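Local coordinates for DUF574 domain-containing protein (Thermobifida fusca, PDB 2QE6) that binds S-adenosylmethionine and is probably a methyltransferase that uses it as methyl donor, its substrate being unknown, at residues 25-30 against 60-65; 235-240 against 246-251; 97-102 against 128-133. The protein carries 1 engineered substitution. All coordinates share one frame; numbering follows the deposited sequence.

How the contacts relate
None of the three contacts is wholly buried. Contact 1 lies deepest, its centre about 9 Å from that of the chain, and contacts 2 and 3 lie about 17 and 16 Å out. Helix 54-75 connects them: it supplies residues 60-65 of contact 1, Val64 packs its CG2 on Trp247 CB of contact 2, and its side chains also meet Val97 and Val101 of segment 97-102. Contacts 2 and 3 involve the two outermost strands of the same sheet. Their chemistry follows their places: amide, phenol and guanidinium converge on a ligand carboxylate in contact 1; in contact 2, at the surface, an arginine grips a backbone carbonyl and a proline packs on an indole; contact 3 joins two polar side chains through Asp127 and a water.

Contact 1. Residues 25-30 against 60-65; sequences RVYDAL and ENRKVL. Engineered in segment 25-30: Val26 (natural residue Ala). With SAM (S-adenosylmethionine), chain F.
The phenolic OH of Tyr27 sits between the side chain of Asn61 and the methionyl carboxylate of S-adenosylmethionine (SAM). Asn61 ND2 donates to Tyr27 OH at 3.0 Å in an almost straight bond, with an N-H...O angle of 170°. The hydroxyl lies in the plane of the amide, which stands nearly perpendicular to the phenol ring. Tyr27 OH in turn gives a weak bond of 2.8 Å to SAM O, and Asn61 ND2 a weak, bent one to the other carboxylate oxygen, OXT. Hydroxyl and amide thus form a linked pair, each member reaching one of the two ligand oxygens, and Asn61 OD1 is fixed by its bond to Thr195.

Arg62 comes to SAM O from another direction. Bends at chi2 (-53°) and chi3 (-60°) fold its chain back, so that CD lies at the edge of the tyrosine ring, 3.1 Å from Tyr27 OH, while NH1 donates to SAM O at 2.7 Å. Leu65 CD1 packs over one face of the guanidinium, and NH2 is bonded to Gln92 O. The positive group probably steadies the carboxylate's charge.

The phenol also serves as a platform: SAM SD lies 3.6 Å above one face, offset toward the rim, and the transferable methyl CE is 3.5 Å from Tyr27 CD2. The sulfonium's positive charge is likely to favour this placement. Replacing Tyr27 by an alanine would probably leave Asn61 ND2 without the acceptor of its nearly straight bond and strip the sulfonium and methyl of their aromatic cover. Through these contacts helices 23-30 and 54-75 close round the methionyl end of the cofactor, in the SAM pocket of a Rossmann-like class I methyltransferase fold.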
loop_
_atom_site.group_PDB
_atom_site.type_symbol
_atom_site.label_atom_id
_atom_site.label_comp_id
_atom_site.label_asym_id
_atom_site.label_seq_id
_atom_site.Cartn_x
_atom_site.Cartn_y
_atom_site.Cartn_z
ATOM N N ARG A 25 -5.836 -5.803 9.716
ATOM C CA ARG A 25 -7.091 -5.687 10.440
ATOM C C ARG A 25 -7.285 -4.376 11.138
ATOM O O ARG A 25 -8.388 -3.833 11.159
ATOM C CB ARG A 25 -7.244 -6.836 11.427
ATOM C CG ARG A 25 -7.332 -8.169 10.734
ATOM C CD ARG A 25 -7.068 -9.310 11.710
ATOM N NE ARG A 25 -6.503 -10.480 11.034
ATOM C CZ ARG A 25 -6.157 -11.601 11.652
ATOM N NH1 ARG A 25 -6.291 -11.715 12.973
ATOM N NH2 ARG A 25 -5.673 -12.616 10.942
ATOM N N VAL A 26 -6.223 -3.824 11.719
ATOM C CA VAL A 26 -6.314 -2.517 12.279
ATOM C C VAL A 26 -6.609 -1.395 11.252
ATOM O O VAL A 26 -7.478 -0.514 11.458
ATOM C CB VAL A 26 -5.050 -2.214 13.061
ATOM C CG1 VAL A 26 -5.124 -0.785 13.558
ATOM C CG2 VAL A 26 -4.921 -3.219 14.278
ATOM N N TYR A 27 -5.949 -1.459 10.111
ATOM C CA TYR A 27 -6.182 -0.517 9.011
ATOM C C TYR A 27 -7.603 -0.703 8.519
ATOM O O TYR A 27 -8.308 0.255 8.299
ATOM C CB TYR A 27 -5.172 -0.796 7.922
ATOM C CG TYR A 27 -5.187 0.128 6.771
ATOM C CD1 TYR A 27 -4.609 1.372 6.845
ATOM C CD2 TYR A 27 -5.739 -0.260 5.570
ATOM C CE1 TYR A 27 -4.608 2.254 5.725
ATOM C CE2 TYR A 27 -5.742 0.599 4.453
ATOM C CZ TYR A 27 -5.168 1.857 4.547
ATOM O OH TYR A 27 -5.146 2.712 3.461
ATOM N N ASP A 28 -8.057 -1.940 8.423
ATOM C CA ASP A 28 -9.447 -2.211 8.048
ATOM C C ASP A 28 -10.438 -1.540 9.045
ATOM O O ASP A 28 -11.414 -0.915 8.666
ATOM C CB ASP A 28 -9.681 -3.701 8.068
ATOM C CG ASP A 28 -11.018 -4.053 7.512
ATOM O OD1 ASP A 28 -11.172 -3.780 6.309
ATOM O OD2 ASP A 28 -11.890 -4.525 8.280
ATOM N N ALA A 29 -10.171 -1.706 10.330
ATOM C CA ALA A 29 -10.939 -1.071 11.390
ATOM C C ALA A 29 -10.921 0.468 11.206
ATOM O O ALA A 29 -11.953 1.110 11.289
ATOM C CB ALA A 29 -10.365 -1.491 12.771
ATOM N N LEU A 30 -9.756 1.061 10.950
ATOM C CA LEU A 30 -9.672 2.504 10.688
ATOM C C LEU A 30 -10.570 2.969 9.552
ATOM O O LEU A 30 -11.140 4.048 9.644
ATOM C CB LEU A 30 -8.255 2.947 10.392
ATOM C CG LEU A 30 -7.334 2.969 11.598
ATOM C CD1 LEU A 30 -5.906 3.317 11.162
ATOM C CD2 LEU A 30 -7.838 3.962 12.684
ATOM N N GLU A 60 -7.359 9.189 3.135
ATOM C CA GLU A 60 -6.588 9.861 2.112
ATOM C C GLU A 60 -5.637 8.897 1.402
ATOM O O GLU A 60 -5.364 9.072 0.230
ATOM C CB GLU A 60 -5.784 11.022 2.690
ATOM C CG GLU A 60 -6.649 12.211 3.098
ATOM C CD GLU A 60 -7.522 12.773 1.988
ATOM O OE1 GLU A 60 -7.165 12.682 0.782
ATOM O OE2 GLU A 60 -8.578 13.343 2.346
ATOM N N ASN A 61 -5.125 7.903 2.117
ATOM C CA ASN A 61 -4.249 6.897 1.514
ATOM C C ASN A 61 -5.020 6.031 0.520
ATOM O O ASN A 61 -4.548 5.772 -0.593
ATOM C CB ASN A 61 -3.594 6.058 2.614
ATOM C CG ASN A 61 -2.525 5.176 2.093
ATOM O OD1 ASN A 61 -1.542 5.631 1.512
ATOM N ND2 ASN A 61 -2.690 3.895 2.314
ATOM N N ARG A 62 -6.234 5.639 0.884
ATOM C CA ARG A 62 -7.086 4.934 -0.082
ATOM C C ARG A 62 -7.443 5.780 -1.286
ATOM O O ARG A 62 -7.428 5.278 -2.386
ATOM C CB ARG A 62 -8.363 4.414 0.571
ATOM C CG ARG A 62 -8.064 3.379 1.642
ATOM C CD ARG A 62 -7.180 2.258 1.113
ATOM N NE ARG A 62 -7.835 1.576 -0.011
ATOM C CZ ARG A 62 -7.489 0.384 -0.490
ATOM N NH1 ARG A 62 -6.474 -0.288 0.032
ATOM N NH2 ARG A 62 -8.183 -0.139 -1.506
ATOM N N LYS A 63 -7.778 7.044 -1.079
ATOM C CA LYS A 63 -8.060 7.945 -2.185
ATOM C C LYS A 63 -6.830 8.141 -3.109
ATOM O O LYS A 63 -6.985 8.199 -4.304
ATOM C CB LYS A 63 -8.554 9.310 -1.675
ATOM C CG LYS A 63 -9.978 9.362 -1.056
ATOM C CD LYS A 63 -10.166 10.759 -0.458
ATOM C CE LYS A 63 -11.562 11.120 -0.077
ATOM N NZ LYS A 63 -11.490 12.449 0.653
ATOM N N VAL A 64 -5.608 8.262 -2.577
ATOM C CA VAL A 64 -4.449 8.384 -3.471
ATOM C C VAL A 64 -4.140 7.071 -4.174
ATOM O O VAL A 64 -3.620 7.078 -5.286
ATOM C CB VAL A 64 -3.155 8.919 -2.750
ATOM C CG1 VAL A 64 -2.517 7.875 -1.914
ATOM C CG2 VAL A 64 -2.178 9.470 -3.762
ATOM N N LEU A 65 -4.445 5.947 -3.533
ATOM C CA LEU A 65 -4.304 4.647 -4.172
ATOM C C LEU A 65 -5.145 4.637 -5.442
ATOM O O LEU A 65 -4.672 4.257 -6.508
ATOM C CB LEU A 65 -4.743 3.504 -3.247
ATOM C CG LEU A 65 -4.710 2.049 -3.759
ATOM C CD1 LEU A 65 -4.614 1.163 -2.524
ATOM C CD2 LEU A 65 -5.932 1.684 -4.630
HETATM N N SAM F . -1.686 -1.282 0.763
HETATM C CA SAM F . -3.002 -1.027 1.471
HETATM C C SAM F . -3.314 0.452 1.429
HETATM O O SAM F . -4.475 0.842 1.475
HETATM O OXT SAM F . -2.395 1.281 1.379
HETATM C CB SAM F . -3.073 -1.449 2.951
HETATM C CG SAM F . -2.130 -0.705 3.910
HETATM S SD SAM F . -2.068 -1.344 5.617
HETATM C CE SAM F . -3.272 -2.672 5.373
HETATM C "C5'" SAM F . -0.563 -2.318 5.404
HETATM C "C4'" SAM F . -0.614 -3.738 4.824
HETATM O "O4'" SAM F . 0.718 -4.186 4.551
HETATM C "C3'" SAM F . -1.215 -4.785 5.776
HETATM O "O3'" SAM F . -2.241 -5.528 5.141
HETATM C "C2'" SAM F . -0.066 -5.676 6.218
HETATM O "O2'" SAM F . -0.445 -7.003 6.605
HETATM C "C1'" SAM F . 0.837 -5.546 4.996
HETATM N N9 SAM F . 2.223 -5.852 5.353
HETATM C C8 SAM F . 3.072 -5.192 6.240
HETATM N N7 SAM F . 4.273 -5.828 6.241
HETATM C C5 SAM F . 4.193 -6.869 5.352
HETATM C C6 SAM F . 5.138 -7.823 4.947
HETATM N N6 SAM F . 6.381 -7.816 5.504
HETATM N N1 SAM F . 4.741 -8.755 4.004
HETATM C C2 SAM F . 3.444 -8.760 3.450
HETATM N N3 SAM F . 2.506 -7.817 3.860
HETATM C C4 SAM F . 2.903 -6.889 4.790
#

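Contact 2. Residues 235-240 against 246-251; sequences ELVEPG and LWRPDE
Hydrogen bonding centres on Glu238 O, which Arg248 grips side-on with two nitrogens: NE donates at 2.7 Å and NH2 at 2.9 Å, with the carbonyl oxygen lying near the guanidinium plane. An extended chain from CG to NE carries the group across to this carbonyl, and Phe71 of helix 54-75 adds a cation-pi contact to it. A second polar link runs through water 1, which accepts from Trp247 NE1 at 3.0 Å and lies within hydrogen-bonding distance of Val237 O and Gly240 O.

The carbonyl belongs to a type VIa turn. A cis peptide joins Glu238 to Pro239, and Gly240 N closes the turn on Val237 O at 2.9 Å, interrupting strand 235-243, one of the two outermost strands of the sheet.

Apolar contacts meet the indole of Trp247 over one face and at an edge. Pro239 CD makes a CH-pi contact over the five-membered ring, 3.9 Å from its centroid and 24° off the normal. Val237 CG2 touches the edge of the six-membered ring, 4.0 Å from Trp247 CZ2, and the same methyl meets Arg248 NH2 at 3.7 Å. Beyond the two segments, the tryptophan side chain packs on Val64 of helix 54-75 and Ile269 of strand 265-271.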
loop_
_atom_site.group_PDB
_atom_site.type_symbol
_atom_site.label_atom_id
_atom_site.label_comp_id
_atom_site.label_asym_id
_atom_site.label_seq_id
_atom_site.Cartn_x
_atom_site.Cartn_y
_atom_site.Cartn_z
ATOM N N GLU A 235 12.498 7.976 -12.199
ATOM C CA GLU A 235 12.188 9.388 -12.388
ATOM C C GLU A 235 10.791 9.686 -11.820
ATOM O O GLU A 235 9.802 9.174 -12.331
ATOM C CB GLU A 235 12.245 9.729 -13.869
ATOM C CG GLU A 235 11.904 11.153 -14.203
ATOM C CD GLU A 235 12.032 11.428 -15.664
ATOM O OE1 GLU A 235 11.110 11.062 -16.434
ATOM O OE2 GLU A 235 13.073 11.995 -16.029
ATOM N N LEU A 236 10.715 10.513 -10.777
ATOM C CA LEU A 236 9.437 10.781 -10.101
ATOM C C LEU A 236 8.515 11.503 -11.055
ATOM O O LEU A 236 8.929 12.452 -11.725
ATOM C CB LEU A 236 9.630 11.615 -8.841
ATOM C CG LEU A 236 10.268 10.925 -7.615
ATOM C CD1 LEU A 236 10.676 12.012 -6.633
ATOM C CD2 LEU A 236 9.303 9.919 -6.997
ATOM N N VAL A 237 7.272 11.056 -11.153
ATOM C CA VAL A 237 6.303 11.771 -11.970
ATOM C C VAL A 237 5.780 12.931 -11.104
ATOM O O VAL A 237 5.764 12.834 -9.886
ATOM C CB VAL A 237 5.136 10.858 -12.494
ATOM C CG1 VAL A 237 5.662 9.500 -12.965
ATOM C CG2 VAL A 237 4.086 10.672 -11.450
ATOM N N GLU A 238 5.386 14.028 -11.753
ATOM C CA GLU A 238 4.816 15.173 -11.080
ATOM C C GLU A 238 3.583 14.749 -10.277
ATOM O O GLU A 238 2.765 13.936 -10.763
ATOM C CB GLU A 238 4.422 16.270 -12.088
ATOM C CG GLU A 238 5.575 17.037 -12.751
ATOM C CD GLU A 238 6.331 17.983 -11.811
ATOM O OE1 GLU A 238 5.850 18.282 -10.680
ATOM O OE2 GLU A 238 7.423 18.441 -12.230
ATOM N N PRO A 239 3.423 15.313 -9.063
ATOM C CA PRO A 239 4.247 16.351 -8.384
ATOM C C PRO A 239 5.426 15.926 -7.509
ATOM O O PRO A 239 5.893 16.737 -6.693
ATOM C CB PRO A 239 3.209 17.046 -7.506
ATOM C CG PRO A 239 2.340 15.862 -7.049
ATOM C CD PRO A 239 2.223 14.981 -8.268
ATOM N N GLY A 240 5.934 14.703 -7.678
ATOM C CA GLY A 240 7.006 14.180 -6.811
ATOM C C GLY A 240 6.455 13.496 -5.565
ATOM O O GLY A 240 5.365 12.944 -5.601
ATOM N N LEU A 246 -2.276 15.843 -1.716
ATOM C CA LEU A 246 -1.705 16.755 -2.700
ATOM C C LEU A 246 -1.249 16.030 -3.978
ATOM O O LEU A 246 -0.836 16.671 -4.947
ATOM C CB LEU A 246 -0.508 17.512 -2.072
ATOM C CG LEU A 246 -0.771 18.410 -0.860
ATOM C CD1 LEU A 246 0.512 19.152 -0.395
ATOM C CD2 LEU A 246 -1.874 19.425 -1.137
ATOM N N TRP A 247 -1.331 14.700 -4.004
ATOM C CA TRP A 247 -0.858 13.960 -5.177
ATOM C C TRP A 247 -1.945 13.911 -6.237
ATOM O O TRP A 247 -2.904 13.180 -6.080
ATOM C CB TRP A 247 -0.358 12.542 -4.824
ATOM C CG TRP A 247 0.445 11.931 -5.971
ATOM C CD1 TRP A 247 1.784 11.982 -6.126
ATOM C CD2 TRP A 247 -0.066 11.220 -7.114
ATOM N NE1 TRP A 247 2.151 11.353 -7.288
ATOM C CE2 TRP A 247 1.036 10.883 -7.921
ATOM C CE3 TRP A 247 -1.332 10.868 -7.542
ATOM C CZ2 TRP A 247 0.903 10.205 -9.122
ATOM C CZ3 TRP A 247 -1.466 10.188 -8.748
ATOM C CH2 TRP A 247 -0.359 9.859 -9.511
ATOM N N ARG A 248 -1.765 14.697 -7.306
ATOM C CA ARG A 248 -2.744 14.809 -8.377
ATOM C C ARG A 248 -4.168 14.741 -7.896
ATOM O O ARG A 248 -4.899 13.816 -8.240
ATOM C CB ARG A 248 -2.503 13.711 -9.433
ATOM C CG ARG A 248 -1.088 13.755 -10.006
ATOM C CD ARG A 248 -0.985 13.049 -11.337
ATOM N NE ARG A 248 0.391 13.099 -11.819
ATOM C CZ ARG A 248 0.740 12.973 -13.090
ATOM N NH1 ARG A 248 -0.185 12.752 -14.021
ATOM N NH2 ARG A 248 2.018 13.049 -13.426
ATOM N N PRO A 249 -4.600 15.750 -7.141
ATOM C CA PRO A 249 -5.939 15.742 -6.573
ATOM C C PRO A 249 -7.007 15.879 -7.648
ATOM O O PRO A 249 -6.755 16.495 -8.677
ATOM C CB PRO A 249 -5.953 16.960 -5.641
ATOM C CG PRO A 249 -4.813 17.751 -5.971
ATOM C CD PRO A 249 -3.856 16.963 -6.811
ATOM N N ASP A 250 -8.169 15.283 -7.440
ATOM C CA ASP A 250 -9.262 15.445 -8.405
ATOM C C ASP A 250 -10.458 16.139 -7.739
ATOM O O ASP A 250 -11.618 15.857 -8.013
ATOM C CB ASP A 250 -9.612 14.119 -9.138
ATOM C CG ASP A 250 -9.919 12.959 -8.210
ATOM O OD1 ASP A 250 -10.306 13.167 -7.047
ATOM O OD2 ASP A 250 -9.790 11.812 -8.667
ATOM N N GLU A 251 -10.127 17.132 -6.926
ATOM C CA GLU A 251 -11.003 17.661 -5.884
ATOM C C GLU A 251 -10.150 18.777 -5.274
ATOM O O GLU A 251 -8.932 18.627 -5.176
ATOM C CB GLU A 251 -11.347 16.513 -4.913
ATOM C CG GLU A 251 -11.753 16.815 -3.464
ATOM C CD GLU A 251 -11.857 15.511 -2.625
ATOM O OE1 GLU A 251 -12.558 14.566 -3.072
ATOM O OE2 GLU A 251 -11.228 15.418 -1.537
HETATM O O HOH W 1 5.071 11.305 -7.792
#

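Contact 3. Residues 97-102 against 128-133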
loop_
_atom_site.group_PDB
_atom_site.type_symbol
_atom_site.label_atom_id
_atom_site.label_comp_id
_atom_site.label_asym_id
_atom_site.label_seq_id
_atom_site.Cartn_x
_atom_site.Cartn_y
_atom_site.Cartn_z
ATOM N N VAL A 97 -10.225 -0.432 -9.766
ATOM C CA VAL A 97 -9.761 0.795 -10.393
ATOM C C VAL A 97 -9.074 0.505 -11.735
ATOM O O VAL A 97 -9.418 1.106 -12.750
ATOM C CB VAL A 97 -8.772 1.536 -9.464
ATOM C CG1 VAL A 97 -8.490 2.904 -10.029
ATOM C CG2 VAL A 97 -9.399 1.645 -8.086
ATOM N N ALA A 98 -8.129 -0.441 -11.742
ATOM C CA ALA A 98 -7.356 -0.746 -12.959
ATOM C C ALA A 98 -8.279 -1.185 -14.075
ATOM O O ALA A 98 -8.163 -0.719 -15.211
ATOM C CB ALA A 98 -6.295 -1.819 -12.682
ATOM N N GLN A 99 -9.225 -2.066 -13.756
ATOM C CA GLN A 99 -10.123 -2.580 -14.807
ATOM C C GLN A 99 -11.144 -1.554 -15.300
ATOM O O GLN A 99 -11.633 -1.670 -16.435
ATOM C CB GLN A 99 -10.838 -3.848 -14.345
ATOM C CG GLN A 99 -9.893 -5.047 -14.047
ATOM C CD GLN A 99 -10.663 -6.275 -13.687
ATOM O OE1 GLN A 99 -11.824 -6.410 -14.076
ATOM N NE2 GLN A 99 -10.048 -7.188 -12.970
ATOM N N SER A 100 -11.458 -0.550 -14.475
ATOM C CA SER A 100 -12.360 0.549 -14.890
ATOM C C SER A 100 -11.778 1.390 -16.020
ATOM O O SER A 100 -12.528 1.886 -16.847
ATOM C CB SER A 100 -12.736 1.475 -13.703
ATOM O OG SER A 100 -11.658 2.309 -13.294
ATOM N N VAL A 101 -10.453 1.550 -16.052
ATOM C CA VAL A 101 -9.797 2.307 -17.121
ATOM C C VAL A 101 -9.167 1.402 -18.189
ATOM O O VAL A 101 -8.905 1.855 -19.291
ATOM C CB VAL A 101 -8.730 3.317 -16.582
ATOM C CG1 VAL A 101 -9.379 4.325 -15.662
ATOM C CG2 VAL A 101 -7.611 2.633 -15.867
ATOM N N ASN A 102 -8.925 0.135 -17.864
ATOM C CA ASN A 102 -8.140 -0.761 -18.725
ATOM C C ASN A 102 -8.620 -2.178 -18.483
ATOM O O ASN A 102 -8.108 -2.865 -17.592
ATOM C CB ASN A 102 -6.653 -0.611 -18.362
ATOM C CG ASN A 102 -5.714 -1.496 -19.189
ATOM O OD1 ASN A 102 -6.135 -2.319 -20.015
ATOM N ND2 ASN A 102 -4.401 -1.306 -18.953
ATOM N N PRO A 128 -10.060 -14.054 -13.928
ATOM C CA PRO A 128 -8.836 -14.695 -14.369
ATOM C C PRO A 128 -7.655 -13.743 -14.391
ATOM O O PRO A 128 -6.533 -14.212 -14.497
ATOM C CB PRO A 128 -9.169 -15.146 -15.793
ATOM C CG PRO A 128 -10.203 -14.211 -16.263
ATOM C CD PRO A 128 -10.993 -13.817 -15.049
ATOM N N ASN A 129 -7.900 -12.435 -14.316
ATOM C CA ASN A 129 -6.799 -11.435 -14.345
ATOM C C ASN A 129 -6.411 -10.896 -13.016
ATOM O O ASN A 129 -5.658 -9.916 -12.942
ATOM C CB ASN A 129 -7.150 -10.273 -15.255
ATOM C CG ASN A 129 -7.345 -10.717 -16.702
ATOM O OD1 ASN A 129 -7.942 -10.008 -17.489
ATOM N ND2 ASN A 129 -6.862 -11.910 -17.040
ATOM N N THR A 130 -6.902 -11.519 -11.951
ATOM C CA THR A 130 -6.591 -11.025 -10.612
ATOM C C THR A 130 -6.312 -12.225 -9.722
ATOM O O THR A 130 -7.024 -13.216 -9.765
ATOM C CB THR A 130 -7.754 -10.158 -10.069
ATOM O OG1 THR A 130 -8.133 -9.181 -11.054
ATOM C CG2 THR A 130 -7.364 -9.446 -8.816
ATOM N N ALA A 131 -5.242 -12.164 -8.954
ATOM C CA ALA A 131 -4.829 -13.270 -8.097
ATOM C C ALA A 131 -4.382 -12.683 -6.760
ATOM O O ALA A 131 -4.079 -11.495 -6.693
ATOM C CB ALA A 131 -3.682 -14.049 -8.747
ATOM N N VAL A 132 -4.412 -13.504 -5.711
ATOM C CA VAL A 132 -4.016 -13.099 -4.366
ATOM C C VAL A 132 -3.204 -14.210 -3.711
ATOM O O VAL A 132 -3.487 -15.368 -3.901
ATOM C CB VAL A 132 -5.246 -12.716 -3.480
ATOM C CG1 VAL A 132 -6.192 -13.873 -3.292
ATOM C CG2 VAL A 132 -4.788 -12.133 -2.112
ATOM N N PHE A 133 -2.175 -13.863 -2.954
ATOM C CA PHE A 133 -1.515 -14.872 -2.143
ATOM C C PHE A 133 -0.847 -14.300 -0.906
ATOM O O PHE A 133 -0.619 -13.082 -0.789
ATOM C CB PHE A 133 -0.562 -15.750 -2.988
ATOM C CG PHE A 133 0.666 -15.043 -3.514
ATOM C CD1 PHE A 133 0.641 -14.376 -4.739
ATOM C CD2 PHE A 133 1.874 -15.112 -2.817
ATOM C CE1 PHE A 133 1.802 -13.755 -5.243
ATOM C CE2 PHE A 133 3.036 -14.516 -3.316
ATOM C CZ PHE A 133 2.996 -13.831 -4.529
HETATM O O HOH W 2 -7.411 -7.057 -12.704
#
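Gln99 and Thr130 turn their polar ends to each other through matching first torsions. In Gln99, CG lies beside the backbone N (chi1 -63°) and the chain then runs extended, which carries the amide off helix 94-101; in Thr130, OG1 likewise lies beside its own backbone N (chi1 -49°). The helix and strand 130-134 belong to the Rossmann-like half of the fold, where parallel strands 80-84, 106-111 and 130-134 are joined by helices 94-101 and 114-124. Strand 130-134 is the outermost of these and pairs through its backbone with strand 106-111.

The two side chains link helix and strand chiefly by way of shared partners. Asp127, just ahead of the strand, is the stronger one: its OD2 is hydrogen-bonded to both Gln99 NE2 and Thr130 OG1, while its OD1 takes the backbone N of Asn129, as in an Asx turn. One carboxylate therefore ties the end of the glutamine to the start of the strand. Leu124 and Tyr109 pack against the threonine from the neighbouring helix and strand.

Direct burial between the segments is slight, 60 Å², and the polar ends of the two side chains make the contact. Gln99 NE2 stands 3.4 Å from Thr130 OG1. Water 2 sits to one side of the pair and bridges it, accepting from Gln99 NE2 at 2.7 Å and donating to Thr130 OG1 at 2.8 Å.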